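Local coordinates for Dbv8 protein (Nonomuraea, PDB 4MFZ) that probably transfers a long-chain acyl group from acyl-CoA to the amino sugar of a glycopeptide antibiotic, as a GNAT-type N-acyltransferase, at residues A[194-198]-A[199-203]; A[228-231]-A[232-235]; A[154-157]-A[158-162]; A[182-185]-A[186-189]. All blocks are in the same frame, centred on the assembly; numbering follows the deposited sequence.

Contact 1. Residues A[194-198]-A[199-203]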
loop_
_atom_site.group_PDB
_atom_site.type_symbol
_atom_site.label_atom_id
_atom_site.label_comp_id
_atom_site.label_asym_id
_atom_site.label_seq_id
_atom_site.Cartn_x
_atom_site.Cartn_y
_atom_site.Cartn_z
ATOM N N TYR A 194 -1.283 -7.745 6.877
ATOM C CA TYR A 194 -0.136 -8.403 7.565
ATOM C C TYR A 194 0.841 -8.939 6.553
ATOM O O TYR A 194 0.443 -9.544 5.578
ATOM C CB TYR A 194 -0.644 -9.499 8.538
ATOM C CG TYR A 194 -1.494 -8.815 9.555
ATOM C CD1 TYR A 194 -2.839 -8.477 9.273
ATOM C CD2 TYR A 194 -0.922 -8.343 10.733
ATOM C CE1 TYR A 194 -3.591 -7.729 10.190
ATOM C CE2 TYR A 194 -1.668 -7.623 11.645
ATOM C CZ TYR A 194 -2.982 -7.323 11.378
ATOM O OH TYR A 194 -3.655 -6.568 12.312
ATOM N N ARG A 195 2.124 -8.676 6.761
ATOM C CA ARG A 195 3.134 -9.282 5.927
ATOM C C ARG A 195 3.668 -10.532 6.625
ATOM O O ARG A 195 4.135 -10.464 7.735
ATOM C CB ARG A 195 4.283 -8.313 5.652
ATOM C CG ARG A 195 5.456 -8.988 4.935
ATOM C CD ARG A 195 6.389 -8.004 4.239
ATOM N NE ARG A 195 7.344 -8.748 3.404
ATOM C CZ ARG A 195 8.114 -8.197 2.466
ATOM N NH1 ARG A 195 8.059 -6.879 2.210
ATOM N NH2 ARG A 195 8.940 -8.965 1.756
ATOM N N LEU A 196 3.593 -11.674 5.960
ATOM C CA LEU A 196 4.101 -12.899 6.549
ATOM C C LEU A 196 5.192 -13.423 5.626
ATOM O O LEU A 196 4.905 -13.975 4.573
ATOM C CB LEU A 196 2.983 -13.951 6.775
ATOM C CG LEU A 196 1.632 -13.633 7.441
ATOM C CD1 LEU A 196 0.657 -14.821 7.376
ATOM C CD2 LEU A 196 1.813 -13.152 8.878
ATOM N N GLY A 197 6.440 -13.226 6.020
ATOM C CA GLY A 197 7.577 -13.572 5.165
ATOM C C GLY A 197 7.546 -12.704 3.927
ATOM O O GLY A 197 7.498 -11.472 4.044
ATOM N N ARG A 198 7.482 -13.324 2.747
ATOM C CA ARG A 198 7.550 -12.582 1.481
ATOM C C ARG A 198 6.233 -11.941 1.026
ATOM O O ARG A 198 6.255 -11.093 0.139
ATOM C CB ARG A 198 8.071 -13.485 0.361
ATOM C CG ARG A 198 8.348 -12.825 -1.009
ATOM C CD ARG A 198 9.496 -11.793 -0.991
ATOM N NE ARG A 198 9.704 -11.082 -2.275
ATOM C CZ ARG A 198 8.851 -10.184 -2.783
ATOM N NH1 ARG A 198 7.737 -9.862 -2.118
ATOM N NH2 ARG A 198 9.117 -9.563 -3.935
ATOM N N LEU A 199 5.102 -12.385 1.575
ATOM C CA LEU A 199 3.810 -12.001 1.011
ATOM C C LEU A 199 2.987 -11.202 2.000
ATOM O O LEU A 199 3.174 -11.346 3.217
ATOM C CB LEU A 199 3.017 -13.260 0.570
ATOM C CG LEU A 199 3.680 -14.283 -0.362
ATOM C CD1 LEU A 199 2.677 -15.364 -0.784
ATOM C CD2 LEU A 199 4.256 -13.670 -1.621
ATOM N N GLN A 200 2.068 -10.389 1.472
ATOM C CA GLN A 200 1.131 -9.594 2.295
ATOM C C GLN A 200 -0.326 -10.081 2.119
ATOM O O GLN A 200 -0.728 -10.517 1.046
ATOM C CB GLN A 200 1.181 -8.103 1.927
ATOM C CG GLN A 200 2.418 -7.309 2.372
ATOM C CD GLN A 200 2.464 -5.920 1.735
ATOM O OE1 GLN A 200 1.909 -5.704 0.657
ATOM N NE2 GLN A 200 3.146 -4.983 2.382
ATOM N N TYR A 201 -1.111 -10.011 3.181
ATOM C CA TYR A 201 -2.479 -10.497 3.123
ATOM C C TYR A 201 -3.347 -9.427 3.748
ATOM O O TYR A 201 -3.020 -8.942 4.832
ATOM C CB TYR A 201 -2.623 -11.777 3.947
ATOM C CG TYR A 201 -1.702 -12.879 3.507
ATOM C CD1 TYR A 201 -0.415 -13.000 4.056
ATOM C CD2 TYR A 201 -2.105 -13.795 2.525
ATOM C CE1 TYR A 201 0.450 -14.004 3.622
ATOM C CE2 TYR A 201 -1.251 -14.810 2.100
ATOM C CZ TYR A 201 0.017 -14.912 2.651
ATOM O OH TYR A 201 0.848 -15.920 2.209
ATOM N N ASN A 202 -4.441 -9.063 3.084
ATOM C CA ASN A 202 -5.403 -8.185 3.733
ATOM C C ASN A 202 -6.743 -8.871 3.998
ATOM O O ASN A 202 -7.213 -9.667 3.209
ATOM C CB ASN A 202 -5.578 -6.863 2.999
ATOM C CG ASN A 202 -6.258 -7.017 1.676
ATOM O OD1 ASN A 202 -5.685 -7.584 0.736
ATOM N ND2 ASN A 202 -7.473 -6.471 1.567
ATOM N N LEU A 203 -7.314 -8.558 5.144
ATOM C CA LEU A 203 -8.550 -9.150 5.574
ATOM C C LEU A 203 -9.653 -8.427 4.825
ATOM O O LEU A 203 -9.967 -7.297 5.161
ATOM C CB LEU A 203 -8.696 -8.932 7.077
ATOM C CG LEU A 203 -7.645 -9.612 7.964
ATOM C CD1 LEU A 203 -7.271 -8.733 9.141
ATOM C CD2 LEU A 203 -8.120 -10.978 8.462
#
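Tyr194 and Tyr201 form an antiparallel hydrogen-bonded pair: Tyr194 N donates to Tyr201 O at 2.9 Å, and Tyr201 N returns a bond of the same length to Tyr194 O. The next such pair, Leu196 with Leu199, is uneven. Leu196 N reaches Leu199 O at 2.8 Å, the donor lying almost exactly on the line of the carbonyl (C=O...N 180°), whereas the return bond from Leu199 N to Leu196 O is weak at 3.4 Å. Between these two residues runs a type II' turn, with Gly197 at a positive phi of 64° that glycine accepts readily, so the hairpin is a tight two-residue one. Leu196 O has a stronger partner outside, the hydroxyl group of Ser232, which also bonds with Tyr201 OH.

The Arg195 chain, extended from CG to NE, lies alongside the turn and brings NE within 2.8 Å of Gly197 O, with the acceptor in the guanidinium plane; NH2 goes on to Val220 O. The Arg198 guanidinium bonds through NH1 to Pro218 O and through NH2 to Gly222 O, and its side chain touches decanoyl-CoA. On the face shared with the tyrosines, Leu196 CD1 packs 3.8 Å from Tyr201 CE1, the two side chains crossing at about a right angle. Gln200, on the other face beside Arg195, bonds through NE2 to Gln162.

The hairpin lies at one margin of the six-stranded sheet, with 199-205 paired to strand 211-216; helix 226-243 packs on the Leu196 and Leu199 face, Arg195 meets helix 153-160 through Thr159, and Gln200 meets helix 162-174.

Contact 2. Residues A[228-231]-A[232-235]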
loop_
_atom_site.group_PDB
_atom_site.type_symbol
_atom_site.label_atom_id
_atom_site.label_comp_id
_atom_site.label_asym_id
_atom_site.label_seq_id
_atom_site.Cartn_x
_atom_site.Cartn_y
_atom_site.Cartn_z
ATOM N N ILE A 228 10.185 -19.428 -0.602
ATOM C CA ILE A 228 9.683 -18.306 0.172
ATOM C C ILE A 228 8.190 -18.080 -0.097
ATOM O O ILE A 228 7.477 -17.682 0.805
ATOM C CB ILE A 228 10.540 -17.015 0.020
ATOM C CG1 ILE A 228 10.258 -16.333 -1.328
ATOM C CG2 ILE A 228 12.018 -17.335 0.286
ATOM C CD1 ILE A 228 11.101 -15.110 -1.617
ATOM N N TYR A 229 7.729 -18.364 -1.313
ATOM C CA TYR A 229 6.299 -18.285 -1.616
ATOM C C TYR A 229 5.480 -19.274 -0.768
ATOM O O TYR A 229 4.509 -18.877 -0.113
ATOM C CB TYR A 229 6.023 -18.450 -3.129
ATOM C CG TYR A 229 4.536 -18.559 -3.515
ATOM C CD1 TYR A 229 3.918 -19.795 -3.597
ATOM C CD2 TYR A 229 3.766 -17.428 -3.804
ATOM C CE1 TYR A 229 2.577 -19.917 -3.955
ATOM C CE2 TYR A 229 2.437 -17.534 -4.172
ATOM C CZ TYR A 229 1.827 -18.785 -4.237
ATOM O OH TYR A 229 0.479 -18.929 -4.603
ATOM N N TYR A 230 5.874 -20.557 -0.778
ATOM C CA TYR A 230 5.106 -21.571 -0.059
ATOM C C TYR A 230 5.230 -21.482 1.435
ATOM O O TYR A 230 4.268 -21.771 2.167
ATOM C CB TYR A 230 5.433 -22.995 -0.532
ATOM C CG TYR A 230 4.898 -23.272 -1.894
ATOM C CD1 TYR A 230 3.511 -23.306 -2.128
ATOM C CD2 TYR A 230 5.758 -23.483 -2.962
ATOM C CE1 TYR A 230 3.012 -23.574 -3.401
ATOM C CE2 TYR A 230 5.271 -23.749 -4.234
ATOM C CZ TYR A 230 3.895 -23.800 -4.452
ATOM O OH TYR A 230 3.407 -24.042 -5.741
ATOM N N ASP A 231 6.401 -21.065 1.909
ATOM C CA ASP A 231 6.527 -20.897 3.345
ATOM C C ASP A 231 5.519 -19.839 3.882
ATOM O O ASP A 231 4.924 -20.032 4.942
ATOM C CB ASP A 231 7.956 -20.548 3.752
ATOM C CG ASP A 231 8.140 -20.639 5.255
ATOM O OD1 ASP A 231 8.302 -21.775 5.758
ATOM O OD2 ASP A 231 8.085 -19.577 5.928
ATOM N N SER A 232 5.355 -18.737 3.147
ATOM C CA SER A 232 4.360 -17.720 3.492
ATOM C C SER A 232 2.933 -18.264 3.355
ATOM O O SER A 232 2.152 -18.167 4.287
ATOM C CB SER A 232 4.491 -16.474 2.612
ATOM O OG SER A 232 3.503 -15.512 3.029
ATOM N N LEU A 233 2.610 -18.806 2.184
ATOM C CA LEU A 233 1.266 -19.300 1.896
ATOM C C LEU A 233 0.795 -20.329 2.952
ATOM O O LEU A 233 -0.328 -20.226 3.437
ATOM C CB LEU A 233 1.177 -19.851 0.475
ATOM C CG LEU A 233 -0.213 -20.293 0.007
ATOM C CD1 LEU A 233 -1.160 -19.115 -0.120
ATOM C CD2 LEU A 233 -0.152 -21.021 -1.311
ATOM N N ARG A 234 1.659 -21.264 3.349
ATOM C CA ARG A 234 1.313 -22.210 4.460
ATOM C C ARG A 234 1.049 -21.615 5.844
ATOM O O ARG A 234 0.307 -22.208 6.647
ATOM C CB ARG A 234 2.345 -23.345 4.558
ATOM C CG ARG A 234 2.203 -24.378 3.424
ATOM C CD ARG A 234 2.955 -25.686 3.679
ATOM N NE ARG A 234 4.357 -25.391 3.967
ATOM C CZ ARG A 234 4.852 -25.258 5.202
ATOM N NH1 ARG A 234 4.062 -25.438 6.260
ATOM N NH2 ARG A 234 6.132 -24.940 5.381
ATOM N N ARG A 235 1.660 -20.464 6.144
ATOM C CA ARG A 235 1.468 -19.785 7.417
ATOM C C ARG A 235 0.159 -18.943 7.502
ATOM O O ARG A 235 -0.285 -18.600 8.599
ATOM C CB ARG A 235 2.666 -18.845 7.729
ATOM C CG ARG A 235 3.971 -19.505 8.186
ATOM C CD ARG A 235 5.136 -18.492 8.180
ATOM N NE ARG A 235 4.924 -17.382 9.125
ATOM C CZ ARG A 235 5.383 -16.134 8.991
ATOM N NH1 ARG A 235 6.117 -15.749 7.916
ATOM N NH2 ARG A 235 5.103 -15.253 9.954
HETATM O O HOH W 1 7.338 -17.089 5.573
#
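Tyr229 and Leu233 lie side by side one helical turn apart and point the same way. Each has its CG trans to the backbone N (chi1 173° and -175°), which carries both chains along one flank of helix 226-243 and sets Leu233 CD2 4.0 Å from Tyr229 CE1. The same methyl stands more loosely by Tyr230. The two neighbouring tyrosines take different rotamers: Tyr230 has its CG beside the backbone N (chi1 -71°), and CD1 of Tyr229 comes over the centre of the Tyr230 ring, 3.7 Å above its plane. The Tyr229 hydroxyl is bonded to Trp280 NE1.

Asp231 faces two arginines on the outer side of the helix. Its OD1 is 3.9 Å from Arg234 NH2, a long salt bridge, with the carboxylate and guanidinium planes nearly perpendicular. Toward Arg235 the link is bridged: one water donates to Asp231 OD2 at 2.6 Å and accepts from Arg235 NH1 at 3.0 Å, lying in the guanidinium plane. The aliphatic part of Arg235 rests on the backbone, its CG 3.4 Å from Asp231 O.

The main chain is regular here, Leu233 N bonding to Tyr229 O and Arg234 N to Tyr230 O, while the Ser232 N bond to Ile228 O is weak. Ser232 points its OG inward to Leu196 O and Tyr201 OH of the hairpin. A buried Tyr-Leu flank behind a charged outer edge is the amphipathic pattern of a helix laid on a sheet, here the crossover helix of the beta-alpha-beta unit formed by strands 211-216 and 251-256 in the GNAT-like domain.

Contact 3. Residues A[154-157]-A[158-162]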
loop_
_atom_site.group_PDB
_atom_site.type_symbol
_atom_site.label_atom_id
_atom_site.label_comp_id
_atom_site.label_asym_id
_atom_site.label_seq_id
_atom_site.Cartn_x
_atom_site.Cartn_y
_atom_site.Cartn_z
ATOM N N ALA A 154 7.858 -9.194 15.732
ATOM C CA ALA A 154 8.501 -9.292 14.428
ATOM C C ALA A 154 7.532 -9.095 13.249
ATOM O O ALA A 154 7.893 -8.444 12.259
ATOM C CB ALA A 154 9.216 -10.631 14.279
ATOM N N THR A 155 6.336 -9.665 13.328
ATOM C CA THR A 155 5.428 -9.495 12.202
ATOM C C THR A 155 4.857 -8.071 12.121
ATOM O O THR A 155 4.696 -7.541 11.033
ATOM C CB THR A 155 4.423 -10.669 12.002
ATOM O OG1 THR A 155 3.065 -10.253 12.166
ATOM C CG2 THR A 155 4.793 -11.868 12.861
ATOM N N THR A 156 4.647 -7.429 13.267
ATOM C CA THR A 156 4.313 -5.995 13.287
ATOM C C THR A 156 5.420 -5.192 12.556
ATOM O O THR A 156 5.119 -4.443 11.617
ATOM C CB THR A 156 4.163 -5.471 14.720
ATOM O OG1 THR A 156 3.020 -6.078 15.340
ATOM C CG2 THR A 156 4.031 -3.956 14.740
ATOM N N TRP A 157 6.684 -5.355 12.969
ATOM C CA TRP A 157 7.790 -4.596 12.324
ATOM C C TRP A 157 7.992 -4.831 10.860
ATOM O O TRP A 157 8.209 -3.873 10.118
ATOM C CB TRP A 157 9.095 -4.585 13.146
ATOM C CG TRP A 157 8.886 -3.634 14.308
ATOM C CD1 TRP A 157 8.599 -3.956 15.626
ATOM C CD2 TRP A 157 8.829 -2.152 14.258
ATOM N NE1 TRP A 157 8.402 -2.817 16.380
ATOM C CE2 TRP A 157 8.522 -1.706 15.618
ATOM C CE3 TRP A 157 9.004 -1.200 13.260
ATOM C CZ2 TRP A 157 8.406 -0.365 15.947
ATOM C CZ3 TRP A 157 8.874 0.150 13.596
ATOM C CH2 TRP A 157 8.592 0.554 14.915
ATOM N N GLU A 158 7.893 -6.086 10.427
ATOM C CA GLU A 158 7.969 -6.442 9.012
ATOM C C GLU A 158 6.768 -5.895 8.218
ATOM O O GLU A 158 6.889 -5.517 7.051
ATOM C CB GLU A 158 8.060 -7.967 8.865
ATOM C CG GLU A 158 8.110 -8.464 7.427
ATOM C CD GLU A 158 9.097 -9.608 7.230
ATOM O OE1 GLU A 158 10.155 -9.593 7.906
ATOM O OE2 GLU A 158 8.810 -10.528 6.419
ATOM N N THR A 159 5.598 -5.891 8.840
ATOM C CA THR A 159 4.419 -5.307 8.199
ATOM C C THR A 159 4.582 -3.794 8.004
ATOM O O THR A 159 4.313 -3.268 6.927
ATOM C CB THR A 159 3.193 -5.601 9.053
ATOM O OG1 THR A 159 3.006 -7.018 9.088
ATOM C CG2 THR A 159 1.936 -4.931 8.502
ATOM N N LEU A 160 5.063 -3.117 9.042
ATOM C CA LEU A 160 5.167 -1.674 9.050
ATOM C C LEU A 160 6.139 -1.135 7.997
ATOM O O LEU A 160 5.962 0.009 7.542
ATOM C CB LEU A 160 5.545 -1.169 10.456
ATOM C CG LEU A 160 4.449 -1.259 11.524
ATOM C CD1 LEU A 160 5.015 -0.742 12.823
ATOM C CD2 LEU A 160 3.153 -0.492 11.168
ATOM N N THR A 161 7.142 -1.949 7.595
ATOM C CA THR A 161 8.109 -1.538 6.551
ATOM C C THR A 161 7.484 -1.204 5.195
ATOM O O THR A 161 8.172 -0.659 4.324
ATOM C CB THR A 161 9.253 -2.552 6.276
ATOM O OG1 THR A 161 8.718 -3.722 5.636
ATOM C CG2 THR A 161 9.976 -2.937 7.541
ATOM N N GLN A 162 6.203 -1.520 4.992
ATOM C CA GLN A 162 5.526 -1.024 3.782
ATOM C C GLN A 162 5.677 0.505 3.649
ATOM O O GLN A 162 5.708 1.030 2.537
ATOM C CB GLN A 162 4.037 -1.441 3.717
ATOM C CG GLN A 162 3.245 -0.805 2.568
ATOM C CD GLN A 162 3.617 -1.383 1.205
ATOM O OE1 GLN A 162 3.738 -2.581 1.049
ATOM N NE2 GLN A 162 3.810 -0.524 0.217
#
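Leu160 lays its CD1 methyl over one face of the Trp157 indole, 4.1 Å from the centroid of the six-membered ring and 14° off the normal, a CH-pi contact between residues three apart in helix 153-160. This short helix belongs to the N-acyltransferase N-terminal domain, where it packs against helix 130-148. With CG beside its backbone N (chi1 -72°), Leu160 also runs alongside Thr156, whose CG2 is 3.9 Å from Leu160 CD1, so that one methyl touches both the threonine and the tryptophan. Phe135 and Leu139 of helix 130-148 pack on Leu160, and Arg67 makes a cation-pi contact with the Trp157 ring; Thr156 OG1 is bonded to His146.

The helix bonds are sound as far as Leu160 N to Thr156 O, at 2.9 Å, then slacken: Thr161 N reaches Trp157 O only weakly. Thr161 CG2 also packs 3.3 Å from Trp157 O. Glu158 bends at chi2, and its carboxylate is a weak, long ion-pair partner of Arg195.

On the buried side, the Thr159 hydroxyl turns back along its own helix and bonds as well with Arg195 N of the sheet edge. Two donors of Thr159 grip Thr155 O from opposite faces of its carbonyl plane, the backbone N at 2.9 Å and the OG1 hydroxyl at 2.6 Å.

Contact 4. Residues A[182-185]-A[186-189]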
loop_
_atom_site.group_PDB
_atom_site.type_symbol
_atom_site.label_atom_id
_atom_site.label_comp_id
_atom_site.label_asym_id
_atom_site.label_seq_id
_atom_site.Cartn_x
_atom_site.Cartn_y
_atom_site.Cartn_z
ATOM N N PRO A 182 -1.486 5.634 -1.218
ATOM C CA PRO A 182 -1.791 5.827 0.195
ATOM C C PRO A 182 -2.999 5.024 0.711
ATOM O O PRO A 182 -3.087 4.794 1.927
ATOM C CB PRO A 182 -2.006 7.343 0.331
ATOM C CG PRO A 182 -2.239 7.852 -1.055
ATOM C CD PRO A 182 -1.546 6.895 -1.995
ATOM N N TRP A 183 -3.903 4.582 -0.172
ATOM C CA TRP A 183 -5.024 3.730 0.279
ATOM C C TRP A 183 -4.499 2.447 0.891
ATOM O O TRP A 183 -5.135 1.883 1.802
ATOM C CB TRP A 183 -6.017 3.413 -0.854
ATOM C CG TRP A 183 -5.489 2.354 -1.807
ATOM C CD1 TRP A 183 -4.593 2.540 -2.863
ATOM C CD2 TRP A 183 -5.751 0.894 -1.778
ATOM N NE1 TRP A 183 -4.296 1.346 -3.479
ATOM C CE2 TRP A 183 -4.953 0.313 -2.876
ATOM C CE3 TRP A 183 -6.526 0.042 -0.979
ATOM C CZ2 TRP A 183 -4.970 -1.069 -3.159
ATOM C CZ3 TRP A 183 -6.525 -1.343 -1.269
ATOM C CH2 TRP A 183 -5.771 -1.880 -2.335
ATOM N N TRP A 184 -3.345 1.965 0.404
ATOM C CA TRP A 184 -2.739 0.743 0.944
ATOM C C TRP A 184 -2.120 0.985 2.316
ATOM O O TRP A 184 -2.393 0.231 3.264
ATOM C CB TRP A 184 -1.744 0.157 -0.056
ATOM C CG TRP A 184 -1.195 -1.209 0.269
ATOM C CD1 TRP A 184 0.145 -1.554 0.516
ATOM C CD2 TRP A 184 -1.935 -2.474 0.356
ATOM N NE1 TRP A 184 0.273 -2.895 0.728
ATOM C CE2 TRP A 184 -0.940 -3.509 0.644
ATOM C CE3 TRP A 184 -3.271 -2.843 0.194
ATOM C CZ2 TRP A 184 -1.291 -4.840 0.784
ATOM C CZ3 TRP A 184 -3.613 -4.185 0.353
ATOM C CH2 TRP A 184 -2.639 -5.157 0.643
ATOM N N LEU A 185 -1.316 2.044 2.462
ATOM C CA LEU A 185 -0.823 2.449 3.786
ATOM C C LEU A 185 -1.968 2.612 4.789
ATOM O O LEU A 185 -1.839 2.149 5.925
ATOM C CB LEU A 185 -0.015 3.750 3.748
ATOM C CG LEU A 185 1.244 3.823 2.890
ATOM C CD1 LEU A 185 1.813 5.251 2.917
ATOM C CD2 LEU A 185 2.255 2.790 3.388
ATOM N N THR A 186 -3.060 3.265 4.365
ATOM C CA THR A 186 -4.268 3.434 5.210
ATOM C C THR A 186 -4.840 2.109 5.702
ATOM O O THR A 186 -5.029 1.913 6.906
ATOM C CB THR A 186 -5.355 4.290 4.509
ATOM O OG1 THR A 186 -4.812 5.571 4.255
ATOM C CG2 THR A 186 -6.556 4.492 5.378
ATOM N N LEU A 187 -5.088 1.191 4.782
ATOM C CA LEU A 187 -5.542 -0.143 5.143
ATOM C C LEU A 187 -4.589 -0.887 6.120
ATOM O O LEU A 187 -5.035 -1.538 7.074
ATOM C CB LEU A 187 -5.726 -0.934 3.861
ATOM C CG LEU A 187 -6.682 -2.111 3.910
ATOM C CD1 LEU A 187 -8.107 -1.592 4.169
ATOM C CD2 LEU A 187 -6.586 -2.861 2.581
ATOM N N LEU A 188 -3.291 -0.761 5.889
ATOM C CA LEU A 188 -2.273 -1.425 6.705
ATOM C C LEU A 188 -2.227 -0.832 8.114
ATOM O O LEU A 188 -2.211 -1.558 9.108
ATOM C CB LEU A 188 -0.911 -1.291 6.038
ATOM C CG LEU A 188 0.250 -2.015 6.757
ATOM C CD1 LEU A 188 1.280 -2.500 5.722
ATOM C CD2 LEU A 188 0.878 -1.086 7.770
ATOM N N VAL A 189 -2.243 0.493 8.200
ATOM C CA VAL A 189 -2.168 1.146 9.501
ATOM C C VAL A 189 -3.491 1.097 10.299
ATOM O O VAL A 189 -3.494 1.388 11.500
ATOM C CB VAL A 189 -1.570 2.592 9.419
ATOM C CG1 VAL A 189 -2.657 3.639 9.302
ATOM C CG2 VAL A 189 -0.747 2.880 10.666
#
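Pro182 O is gripped twice by Thr186: by the backbone N at 2.9 Å and by OG1 at 3.0 Å, the two coming from opposite faces of the carbonyl plane. The hydroxyl sits well above that plane, 38° out of it, and is put there by a chi1 of -61°, which sets OG1 beside its own N and folds it back on the preceding turn. The pair closes the first turn of helix 182-192, which begins at Pro182. The following turn is bonded as regularly, with Leu188 N donating to Trp184 O. Val189 N reaches Leu185 O at 2.8 Å, the shortest of the series.

This largely buried helix segment belongs to the N-acyltransferase N-terminal domain, and its helix leads directly into strand 193-196 of the GNAT-like sheet. One methyl of Leu187 touches both indoles: CD2 is 3.9 Å from Trp184 CZ3 and 4.1 Å from Trp183 CZ3. Trp183 runs alongside Leu187, whereas Trp184 crosses it obliquely. Trp183 CG lies between the backbone N and carbonyl carbon (chi1 76°), bringing its ring over the CB of Trp184. The Trp184 ring meets that of His216, and its NE1 makes a weak hydrogen bond with Gln200 OE1.

Contact 1 is the hub: it touches the other three, while contacts 2 and 4 lie about 23 Å apart between centres. Ser232 OG joins contact 2 to the hairpin, 2.6 Å from Leu196 O and 2.8 Å from Tyr201 OH. Contact 3 meets the hairpin through Thr159 OG1, 3.0 Å from the backbone Arg195 N on the outermost strand, and through Gln162 OE1, 2.8 Å from Gln200 NE2. Contacts 3 and 4 pack together through Gln162 and Leu188. The hairpin, part of the GNAT-like domain, thus touches both contacts of the N-terminal domain. Decanoyl-CoA lies about 4 Å from the side chains of Arg198 and Tyr229, about 8 Å from Trp184 and about 14 Å from Thr161.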